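Local coordinates for protein hyaluronidase (Thermobaculum terrenum, PDB 5DIY) that probably hydrolyses O-linked N-acetylglucosamine from modified proteins, as a bacterial O-GlcNAc hydrolase of glycoside hydrolase family 84 with a TIM-barrel domain, at residues P233-G238 / M259-A264; L376-L381 / D431-V436; D384-A389 / R442-Q447. All coordinates share one frame; numbering follows the deposited sequence.

Contact 1. Residues P233-G238 / M259-A264; sequences PELHIG and MALPEA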
loop_
_atom_site.group_PDB
_atom_site.type_symbol
_atom_site.label_atom_id
_atom_site.label_comp_id
_atom_site.label_asym_id
_atom_site.label_seq_id
_atom_site.Cartn_x
_atom_site.Cartn_y
_atom_site.Cartn_z
ATOM N N PRO C 233 3.508 8.720 -1.990
ATOM C CA PRO C 233 4.305 8.834 -3.227
ATOM C C PRO C 233 4.503 7.540 -4.038
ATOM O O PRO C 233 4.836 7.615 -5.227
ATOM C CB PRO C 233 5.647 9.352 -2.723
ATOM C CG PRO C 233 5.308 10.124 -1.500
ATOM C CD PRO C 233 4.206 9.334 -0.847
ATOM N N GLU C 234 4.293 6.381 -3.414
ATOM C CA GLU C 234 4.496 5.085 -4.068
ATOM C C GLU C 234 3.231 4.580 -4.733
ATOM O O GLU C 234 2.193 4.474 -4.079
ATOM C CB GLU C 234 4.955 4.060 -3.041
ATOM C CG GLU C 234 6.271 4.421 -2.383
ATOM C CD GLU C 234 6.508 3.706 -1.069
ATOM O OE1 GLU C 234 5.810 2.712 -0.754
ATOM O OE2 GLU C 234 7.421 4.153 -0.355
ATOM N N LEU C 235 3.318 4.259 -6.028
ATOM C CA LEU C 235 2.216 3.612 -6.728
ATOM C C LEU C 235 2.318 2.100 -6.524
ATOM O O LEU C 235 3.103 1.420 -7.200
ATOM C CB LEU C 235 2.205 3.959 -8.216
ATOM C CG LEU C 235 1.058 3.366 -9.037
ATOM C CD1 LEU C 235 -0.290 3.878 -8.544
ATOM C CD2 LEU C 235 1.251 3.665 -10.517
ATOM N N HIS C 236 1.504 1.581 -5.609
ATOM C CA HIS C 236 1.509 0.153 -5.282
ATOM C C HIS C 236 0.620 -0.625 -6.239
ATOM O O HIS C 236 -0.486 -1.054 -5.875
ATOM C CB HIS C 236 1.057 -0.079 -3.839
ATOM C CG HIS C 236 1.994 0.474 -2.813
ATOM N ND1 HIS C 236 1.614 0.698 -1.509
ATOM C CD2 HIS C 236 3.291 0.850 -2.896
ATOM C CE1 HIS C 236 2.640 1.175 -0.828
ATOM N NE2 HIS C 236 3.670 1.281 -1.648
ATOM N N ILE C 237 1.111 -0.819 -7.460
ATOM C CA ILE C 237 0.377 -1.591 -8.470
ATOM C C ILE C 237 0.942 -2.991 -8.720
ATOM O O ILE C 237 0.382 -3.728 -9.525
ATOM C CB ILE C 237 0.215 -0.820 -9.805
ATOM C CG1 ILE C 237 1.560 -0.301 -10.332
ATOM C CG2 ILE C 237 -0.797 0.304 -9.620
ATOM C CD1 ILE C 237 1.548 0.045 -11.807
ATOM N N GLY C 238 2.017 -3.368 -8.022
ATOM C CA GLY C 238 2.641 -4.675 -8.209
ATOM C C GLY C 238 1.786 -5.819 -7.690
ATOM O O GLY C 238 0.859 -5.593 -6.908
ATOM N N MET C 259 -5.529 0.965 -1.747
ATOM C CA MET C 259 -5.183 2.379 -1.868
ATOM C C MET C 259 -6.446 3.229 -1.868
ATOM O O MET C 259 -7.527 2.762 -2.254
ATOM C CB MET C 259 -4.396 2.637 -3.159
ATOM C CG MET C 259 -3.086 1.866 -3.256
ATOM S SD MET C 259 -2.124 2.298 -4.718
ATOM C CE MET C 259 -2.938 1.288 -5.944
ATOM N N ALA C 260 -6.299 4.487 -1.467
ATOM C CA ALA C 260 -7.360 5.490 -1.666
ATOM C C ALA C 260 -7.677 5.739 -3.163
ATOM O O ALA C 260 -8.663 6.402 -3.474
ATOM C CB ALA C 260 -6.993 6.791 -0.974
ATOM N N LEU C 261 -6.814 5.248 -4.060
ATOM C CA LEU C 261 -7.087 5.116 -5.496
ATOM C C LEU C 261 -7.754 3.763 -5.797
ATOM O O LEU C 261 -7.057 2.746 -5.904
ATOM C CB LEU C 261 -5.767 5.215 -6.282
ATOM C CG LEU C 261 -4.891 6.441 -6.044
ATOM C CD1 LEU C 261 -3.610 6.320 -6.851
ATOM C CD2 LEU C 261 -5.642 7.711 -6.396
ATOM N N PRO C 262 -9.101 3.730 -5.922
ATOM C CA PRO C 262 -9.779 2.434 -6.063
ATOM C C PRO C 262 -9.566 1.722 -7.391
ATOM O O PRO C 262 -9.421 0.503 -7.413
ATOM C CB PRO C 262 -11.269 2.790 -5.914
ATOM C CG PRO C 262 -11.361 4.240 -6.226
ATOM C CD PRO C 262 -10.069 4.833 -5.756
ATOM N N GLU C 263 -9.588 2.470 -8.488
ATOM C CA GLU C 263 -9.432 1.877 -9.811
ATOM C C GLU C 263 -8.015 1.314 -9.979
ATOM O O GLU C 263 -7.841 0.200 -10.473
ATOM C CB GLU C 263 -9.770 2.899 -10.909
ATOM C CG GLU C 263 -10.051 2.285 -12.270
ATOM C CD GLU C 263 -11.314 1.448 -12.319
ATOM O OE1 GLU C 263 -12.238 1.674 -11.512
ATOM O OE2 GLU C 263 -11.389 0.562 -13.190
ATOM N N ALA C 264 -7.014 2.071 -9.533
ATOM C CA ALA C 264 -5.622 1.597 -9.528
ATOM C C ALA C 264 -5.427 0.365 -8.639
ATOM O O ALA C 264 -4.616 -0.500 -8.967
ATOM C CB ALA C 264 -4.674 2.711 -9.109
#
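Met259 lays its thioether against the peptide of His236, and this van der Waals packing makes up most of the contact. Its chain bends at the last torsion (chi3 -82°), which sets the methyl CE 3.4 Å from His236 O, while SD lies 4.1 Å from His236 CB. A flexible, unbranched thioether suits this place, since it can follow the uneven outline of a loop. Ile237 CG2 meets the carbonyl O of Ala264 at 4.0 Å.

The apolar pairs are looser: Met259 CE lies 4.4 Å from Ile237 CG2, and the CD1 methyls of Leu235 and Leu261 are 4.5 Å apart.

The His236 and Glu234 side chains are paired with each other. His236 NE2 donates to Glu234 OE1 (2.7 Å), which accepts through its anti lone pair close to the imidazole plane. ND1 bonds to Pro225 O, which can only accept, so the ring is probably protonated beside the carboxylate, whose other oxygen pairs with Arg435.

Both imidazole nitrogens being engaged, the ring is fixed in rotation. Between the loop and residues 259-264, which lead into helix 262-277, the join is van der Waals packing without hydrogen bonds, a second layer about 8 Å, between side chains, from sugar-binding Asp228 (to His236) and Asn257 (to Met259).

Contact 2. Residues L376-L381 / D431-V436; sequences LEEYKL and DFRTRV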
loop_
_atom_site.group_PDB
_atom_site.type_symbol
_atom_site.label_atom_id
_atom_site.label_comp_id
_atom_site.label_asym_id
_atom_site.label_seq_id
_atom_site.Cartn_x
_atom_site.Cartn_y
_atom_site.Cartn_z
ATOM N N LEU C 376 2.773 8.936 -14.184
ATOM C CA LEU C 376 3.087 9.059 -15.619
ATOM C C LEU C 376 3.805 10.368 -15.962
ATOM O O LEU C 376 4.767 10.363 -16.723
ATOM C CB LEU C 376 1.825 8.935 -16.479
ATOM C CG LEU C 376 1.145 7.568 -16.580
ATOM C CD1 LEU C 376 -0.220 7.709 -17.245
ATOM C CD2 LEU C 376 2.009 6.577 -17.347
ATOM N N GLU C 377 3.334 11.477 -15.393
ATOM C CA GLU C 377 3.929 12.792 -15.638
ATOM C C GLU C 377 5.385 12.857 -15.194
ATOM O O GLU C 377 6.254 13.282 -15.960
ATOM C CB GLU C 377 3.126 13.894 -14.933
ATOM C CG GLU C 377 1.805 14.227 -15.620
ATOM C CD GLU C 377 0.942 15.211 -14.835
ATOM O OE1 GLU C 377 1.339 15.638 -13.732
ATOM O OE2 GLU C 377 -0.155 15.558 -15.323
ATOM N N GLU C 378 5.646 12.434 -13.959
ATOM C CA GLU C 378 7.013 12.413 -13.436
ATOM C C GLU C 378 7.898 11.350 -14.109
ATOM O O GLU C 378 9.097 11.561 -14.249
ATOM C CB GLU C 378 7.021 12.311 -11.906
ATOM C CG GLU C 378 6.862 13.687 -11.270
ATOM C CD GLU C 378 6.464 13.682 -9.808
ATOM O OE1 GLU C 378 6.695 12.684 -9.089
ATOM O OE2 GLU C 378 5.938 14.714 -9.356
ATOM N N TYR C 379 7.303 10.241 -14.555
ATOM C CA TYR C 379 8.009 9.251 -15.386
ATOM C C TYR C 379 8.554 9.878 -16.677
ATOM O O TYR C 379 9.731 9.697 -17.011
ATOM C CB TYR C 379 7.074 8.091 -15.716
ATOM C CG TYR C 379 7.682 6.911 -16.441
ATOM C CD1 TYR C 379 8.450 5.975 -15.755
ATOM C CD2 TYR C 379 7.437 6.692 -17.800
ATOM C CE1 TYR C 379 8.972 4.868 -16.402
ATOM C CE2 TYR C 379 7.962 5.586 -18.454
ATOM C CZ TYR C 379 8.726 4.676 -17.752
ATOM O OH TYR C 379 9.256 3.583 -18.390
ATOM N N LYS C 380 7.704 10.615 -17.395
ATOM C CA LYS C 380 8.150 11.338 -18.596
ATOM C C LYS C 380 9.256 12.341 -18.280
ATOM O O LYS C 380 10.236 12.422 -19.012
ATOM C CB LYS C 380 6.989 12.048 -19.323
ATOM C CG LYS C 380 7.466 13.022 -20.398
ATOM C CD LYS C 380 6.504 13.188 -21.556
ATOM C CE LYS C 380 7.141 14.034 -22.658
ATOM N NZ LYS C 380 7.512 15.399 -22.180
ATOM N N LEU C 381 9.094 13.111 -17.210
ATOM C CA LEU C 381 10.136 14.055 -16.795
ATOM C C LEU C 381 11.497 13.366 -16.594
ATOM O O LEU C 381 12.503 13.820 -17.141
ATOM C CB LEU C 381 9.717 14.827 -15.531
ATOM C CG LEU C 381 9.051 16.214 -15.672
ATOM C CD1 LEU C 381 8.298 16.424 -16.984
ATOM C CD2 LEU C 381 8.150 16.510 -14.481
ATOM N N ASP C 431 11.434 18.445 -5.572
ATOM C CA ASP C 431 9.988 18.676 -5.384
ATOM C C ASP C 431 9.031 17.680 -6.044
ATOM O O ASP C 431 7.812 17.883 -5.986
ATOM C CB ASP C 431 9.624 20.092 -5.865
ATOM C CG ASP C 431 10.308 21.172 -5.066
ATOM O OD1 ASP C 431 10.552 20.958 -3.858
ATOM O OD2 ASP C 431 10.600 22.242 -5.636
ATOM N N PHE C 432 9.540 16.616 -6.667
ATOM C CA PHE C 432 8.659 15.592 -7.245
ATOM C C PHE C 432 7.773 15.006 -6.152
ATOM O O PHE C 432 8.231 14.791 -5.042
ATOM C CB PHE C 432 9.467 14.475 -7.945
ATOM C CG PHE C 432 9.904 14.805 -9.359
ATOM C CD1 PHE C 432 9.908 16.116 -9.855
ATOM C CD2 PHE C 432 10.343 13.784 -10.198
ATOM C CE1 PHE C 432 10.332 16.384 -11.150
ATOM C CE2 PHE C 432 10.757 14.050 -11.495
ATOM C CZ PHE C 432 10.754 15.353 -11.970
ATOM N N ARG C 433 6.503 14.792 -6.481
ATOM C CA ARG C 433 5.502 14.284 -5.538
ATOM C C ARG C 433 5.479 12.758 -5.441
ATOM O O ARG C 433 5.024 12.218 -4.428
ATOM C CB ARG C 433 4.103 14.762 -5.935
ATOM C CG ARG C 433 3.913 16.277 -5.943
ATOM C CD ARG C 433 2.913 16.671 -7.020
ATOM N NE ARG C 433 2.409 18.036 -6.888
ATOM C CZ ARG C 433 1.622 18.647 -7.779
ATOM N NH1 ARG C 433 1.234 18.026 -8.898
ATOM N NH2 ARG C 433 1.213 19.893 -7.551
ATOM N N THR C 434 5.940 12.067 -6.486
ATOM C CA THR C 434 5.915 10.601 -6.516
ATOM C C THR C 434 7.302 9.999 -6.386
ATOM O O THR C 434 8.314 10.688 -6.545
ATOM C CB THR C 434 5.291 10.046 -7.807
ATOM O OG1 THR C 434 6.244 10.080 -8.877
ATOM C CG2 THR C 434 4.020 10.803 -8.191
ATOM N N ARG C 435 7.322 8.696 -6.118
ATOM C CA ARG C 435 8.553 7.919 -6.007
ATOM C C ARG C 435 8.777 7.054 -7.257
ATOM O O ARG C 435 9.398 5.987 -7.182
ATOM C CB ARG C 435 8.503 7.057 -4.733
ATOM C CG ARG C 435 9.846 6.444 -4.340
ATOM C CD ARG C 435 10.307 6.781 -2.935
ATOM N NE ARG C 435 9.899 5.796 -1.939
ATOM C CZ ARG C 435 10.694 5.108 -1.107
ATOM N NH1 ARG C 435 12.019 5.230 -1.102
ATOM N NH2 ARG C 435 10.131 4.272 -0.246
ATOM N N VAL C 436 8.280 7.510 -8.409
ATOM C CA VAL C 436 8.547 6.821 -9.677
ATOM C C VAL C 436 10.052 6.860 -9.974
ATOM O O VAL C 436 10.702 7.883 -9.770
ATOM C CB VAL C 436 7.708 7.398 -10.849
ATOM C CG1 VAL C 436 8.163 8.793 -11.253
ATOM C CG2 VAL C 436 7.731 6.455 -12.043
#
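Glu378 runs extended beyond CG (chi2 163°), carrying its carboxylate from helix 373-398 to the loop 431-436, where Thr434 turns OG1 into the position between its own backbone N and carbonyl carbon (chi1 80°) to meet it. Three hydrogen bonds grip the carboxylate. OE1 accepts from Thr434 N at 2.8 Å through its syn lone pair, and from Thr434 OG1 at 2.7 Å on the anti side, 30° out of the carboxylate plane. OE2 takes Arg433 N at 2.9 Å, on the syn side. Glutamate suits the place because its two oxygens can serve consecutive backbone N-H groups of an irregular loop. Threonine adds a hydroxyl donor, whose oxygen also receives a weak bond from Val436 N.

The aliphatic part of the same side chain is used as well: Glu378 CG sits over one face of the Phe432 ring, a CH-pi contact of 3.8 Å to the centroid, and the carboxylate is stacked nearly parallel to the ring. Beyond it, Leu381 CB meets Phe432 CZ at 3.7 Å. An alanine in place of Glu378 would probably leave the Arg433 and Thr434 amides and the Thr434 hydroxyl without their acceptor and uncover that ring face, so that the turn 432-434 is held less firmly. Val436 places CG2 at the edge of the Tyr379 ring, 3.8 Å from CD1.

The loop between helices 412-428 and 440-451 is thus tied to helix 373-398, Phe432 meeting Trp382 edge-to-face, while Tyr379 packs against helices 301-308 and 340-362.

Contact 3. Residues D384-A389 / R442-Q447; sequences DYLDQA and RNFLQQ
Leu445 pushes its two methyls against the 384-389 part of helix 373-398, and buries more surface here than any other residue. CD1 comes 3.5 Å from Tyr385 CB, at the edge of the tyrosine ring. CD2 rests 3.6 Å from Ala389 CB, one turn further on. A branched leucine suits this place, its fork spanning both residues, and alanine suits its own because the small CB gives a site into which the CD2 methyl can pack; their CA atoms, 6.8 Å apart, are the nearest pair.

Leu386 and Phe444 make the second part. Leu386 CD2 touches Phe444 CD2 at 3.6 Å, the leucine reaching the ring with one branch and the side chains crossing at about a right angle. Phe444 has CG anti to its backbone N (chi1 178°), which sends the ring off toward that methyl. The ring also passes Ala389 CB loosely, CE2 at 4.4 Å; its flat breadth lets it meet both residues while Phe328 stacks on it.

The helical segments run 28° apart in nearly the same direction, their axes 10.4 Å apart at closest. Helix 412-428 packs on Tyr385 and Leu445, helices 340-362 and 322-336 on Leu386 and Phe444, building a helical bundle.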
loop_
_atom_site.group_PDB
_atom_site.type_symbol
_atom_site.label_atom_id
_atom_site.label_comp_id
_atom_site.label_asym_id
_atom_site.label_seq_id
_atom_site.Cartn_x
_atom_site.Cartn_y
_atom_site.Cartn_z
ATOM N N ASP C 384 12.877 12.629 -19.956
ATOM C CA ASP C 384 13.422 13.854 -20.564
ATOM C C ASP C 384 14.835 14.136 -20.059
ATOM O O ASP C 384 15.707 14.549 -20.826
ATOM C CB ASP C 384 12.548 15.091 -20.260
ATOM C CG ASP C 384 11.189 15.067 -20.953
ATOM O OD1 ASP C 384 11.027 14.421 -22.002
ATOM O OD2 ASP C 384 10.268 15.721 -20.431
ATOM N N TYR C 385 15.065 13.895 -18.769
ATOM C CA TYR C 385 16.360 14.206 -18.157
ATOM C C TYR C 385 17.436 13.204 -18.590
ATOM O O TYR C 385 18.581 13.592 -18.844
ATOM C CB TYR C 385 16.260 14.281 -16.630
ATOM C CG TYR C 385 15.147 15.158 -16.078
ATOM C CD1 TYR C 385 14.508 16.141 -16.860
ATOM C CD2 TYR C 385 14.743 15.022 -14.752
ATOM C CE1 TYR C 385 13.492 16.930 -16.335
ATOM C CE2 TYR C 385 13.736 15.812 -14.220
ATOM C CZ TYR C 385 13.110 16.762 -15.016
ATOM O OH TYR C 385 12.108 17.544 -14.479
ATOM N N LEU C 386 17.069 11.926 -18.684
ATOM C CA LEU C 386 17.981 10.902 -19.209
ATOM C C LEU C 386 18.429 11.203 -20.636
ATOM O O LEU C 386 19.577 10.962 -20.990
ATOM C CB LEU C 386 17.336 9.515 -19.174
ATOM C CG LEU C 386 17.281 8.833 -17.812
ATOM C CD1 LEU C 386 16.413 7.582 -17.905
ATOM C CD2 LEU C 386 18.679 8.480 -17.317
ATOM N N ASP C 387 17.503 11.718 -21.440
ATOM C CA ASP C 387 17.785 12.157 -22.803
ATOM C C ASP C 387 18.891 13.224 -22.843
ATOM O O ASP C 387 19.790 13.170 -23.680
ATOM C CB ASP C 387 16.495 12.695 -23.451
ATOM C CG ASP C 387 16.474 12.540 -24.961
ATOM O OD1 ASP C 387 17.395 11.929 -25.549
ATOM O OD2 ASP C 387 15.507 13.042 -25.575
ATOM N N GLN C 388 18.832 14.177 -21.916
ATOM C CA GLN C 388 19.893 15.173 -21.767
ATOM C C GLN C 388 21.212 14.590 -21.235
ATOM O O GLN C 388 22.283 15.067 -21.608
ATOM C CB GLN C 388 19.415 16.345 -20.904
ATOM C CG GLN C 388 18.269 17.127 -21.546
ATOM C CD GLN C 388 18.667 17.791 -22.847
ATOM O OE1 GLN C 388 19.764 18.332 -22.960
ATOM N NE2 GLN C 388 17.785 17.740 -23.839
ATOM N N ALA C 389 21.143 13.567 -20.383
ATOM C CA ALA C 389 22.354 12.831 -19.970
ATOM C C ALA C 389 23.029 12.142 -21.158
ATOM O O ALA C 389 24.256 12.126 -21.251
ATOM C CB ALA C 389 22.033 11.811 -18.886
ATOM N N ARG C 442 17.624 9.724 -10.471
ATOM C CA ARG C 442 18.243 10.851 -9.762
ATOM C C ARG C 442 19.738 10.646 -9.546
ATOM O O ARG C 442 20.550 11.484 -9.971
ATOM C CB ARG C 442 17.566 11.082 -8.410
ATOM C CG ARG C 442 17.996 12.349 -7.689
ATOM C CD ARG C 442 17.537 12.338 -6.238
ATOM N NE ARG C 442 16.081 12.348 -6.157
ATOM C CZ ARG C 442 15.310 13.427 -6.280
ATOM N NH1 ARG C 442 15.836 14.628 -6.475
ATOM N NH2 ARG C 442 13.987 13.299 -6.198
ATOM N N ASN C 443 20.097 9.528 -8.908
ATOM C CA ASN C 443 21.501 9.255 -8.559
ATOM C C ASN C 443 22.376 9.098 -9.806
ATOM O O ASN C 443 23.525 9.516 -9.804
ATOM C CB ASN C 443 21.643 8.020 -7.647
ATOM C CG ASN C 443 20.961 8.183 -6.287
ATOM O OD1 ASN C 443 20.727 9.291 -5.802
ATOM N ND2 ASN C 443 20.641 7.057 -5.662
ATOM N N PHE C 444 21.821 8.517 -10.868
ATOM C CA PHE C 444 22.533 8.419 -12.138
ATOM C C PHE C 444 22.820 9.806 -12.708
ATOM O O PHE C 444 23.947 10.093 -13.086
ATOM C CB PHE C 444 21.758 7.572 -13.157
ATOM C CG PHE C 444 22.435 7.471 -14.503
ATOM C CD1 PHE C 444 23.634 6.773 -14.639
ATOM C CD2 PHE C 444 21.869 8.068 -15.636
ATOM C CE1 PHE C 444 24.266 6.674 -15.878
ATOM C CE2 PHE C 444 22.495 7.980 -16.874
ATOM C CZ PHE C 444 23.697 7.282 -16.997
ATOM N N LEU C 445 21.802 10.661 -12.738
ATOM C CA LEU C 445 21.948 12.033 -13.239
ATOM C C LEU C 445 22.935 12.870 -12.419
ATOM O O LEU C 445 23.745 13.621 -12.986
ATOM C CB LEU C 445 20.572 12.721 -13.333
ATOM C CG LEU C 445 19.633 12.107 -14.381
ATOM C CD1 LEU C 445 18.220 12.667 -14.273
ATOM C CD2 LEU C 445 20.178 12.283 -15.790
ATOM N N GLN C 446 22.893 12.729 -11.096
ATOM C CA GLN C 446 23.852 13.406 -10.227
ATOM C C GLN C 446 25.289 12.975 -10.548
ATOM O O GLN C 446 26.210 13.792 -10.514
ATOM C CB GLN C 446 23.543 13.137 -8.751
ATOM C CG GLN C 446 24.399 13.920 -7.750
ATOM C CD GLN C 446 24.087 15.410 -7.746
ATOM O OE1 GLN C 446 22.955 15.814 -7.509
ATOM N NE2 GLN C 446 25.084 16.226 -8.012
ATOM N N GLN C 447 25.468 11.694 -10.855
ATOM C CA GLN C 447 26.775 11.161 -11.211
ATOM C C GLN C 447 27.245 11.662 -12.586
ATOM O O GLN C 447 28.448 11.847 -12.790
ATOM C CB GLN C 447 26.776 9.620 -11.126
ATOM C CG GLN C 447 28.151 8.959 -11.266
ATOM C CD GLN C 447 29.220 9.547 -10.357
ATOM O OE1 GLN C 447 30.328 9.866 -10.795
ATOM N NE2 GLN C 447 28.897 9.701 -9.095
#

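How the contacts relate
The centres of contacts 1, 2 and 3 lie about 7, 18 and 28 Å from that of the chain. They form a rough line: contact 2 is 15 Å from contact 1 and 14 Å from contact 3, the outer two being 26 Å apart. Contact 1 closes before the others open and belongs to the barrel side. Contacts 2 and 3 share helix 373-398 and alternate along the chain, which leaves that helix and returns, through loop 431-436 and helix 440-451, to pack along it. The Glu234-Arg435 salt bridge and a probable hydrogen bond from Arg435 N to Pro233 O connect barrel to bundle. Contact 3 extends that bundle, with Tyr385 OH packing on Phe432.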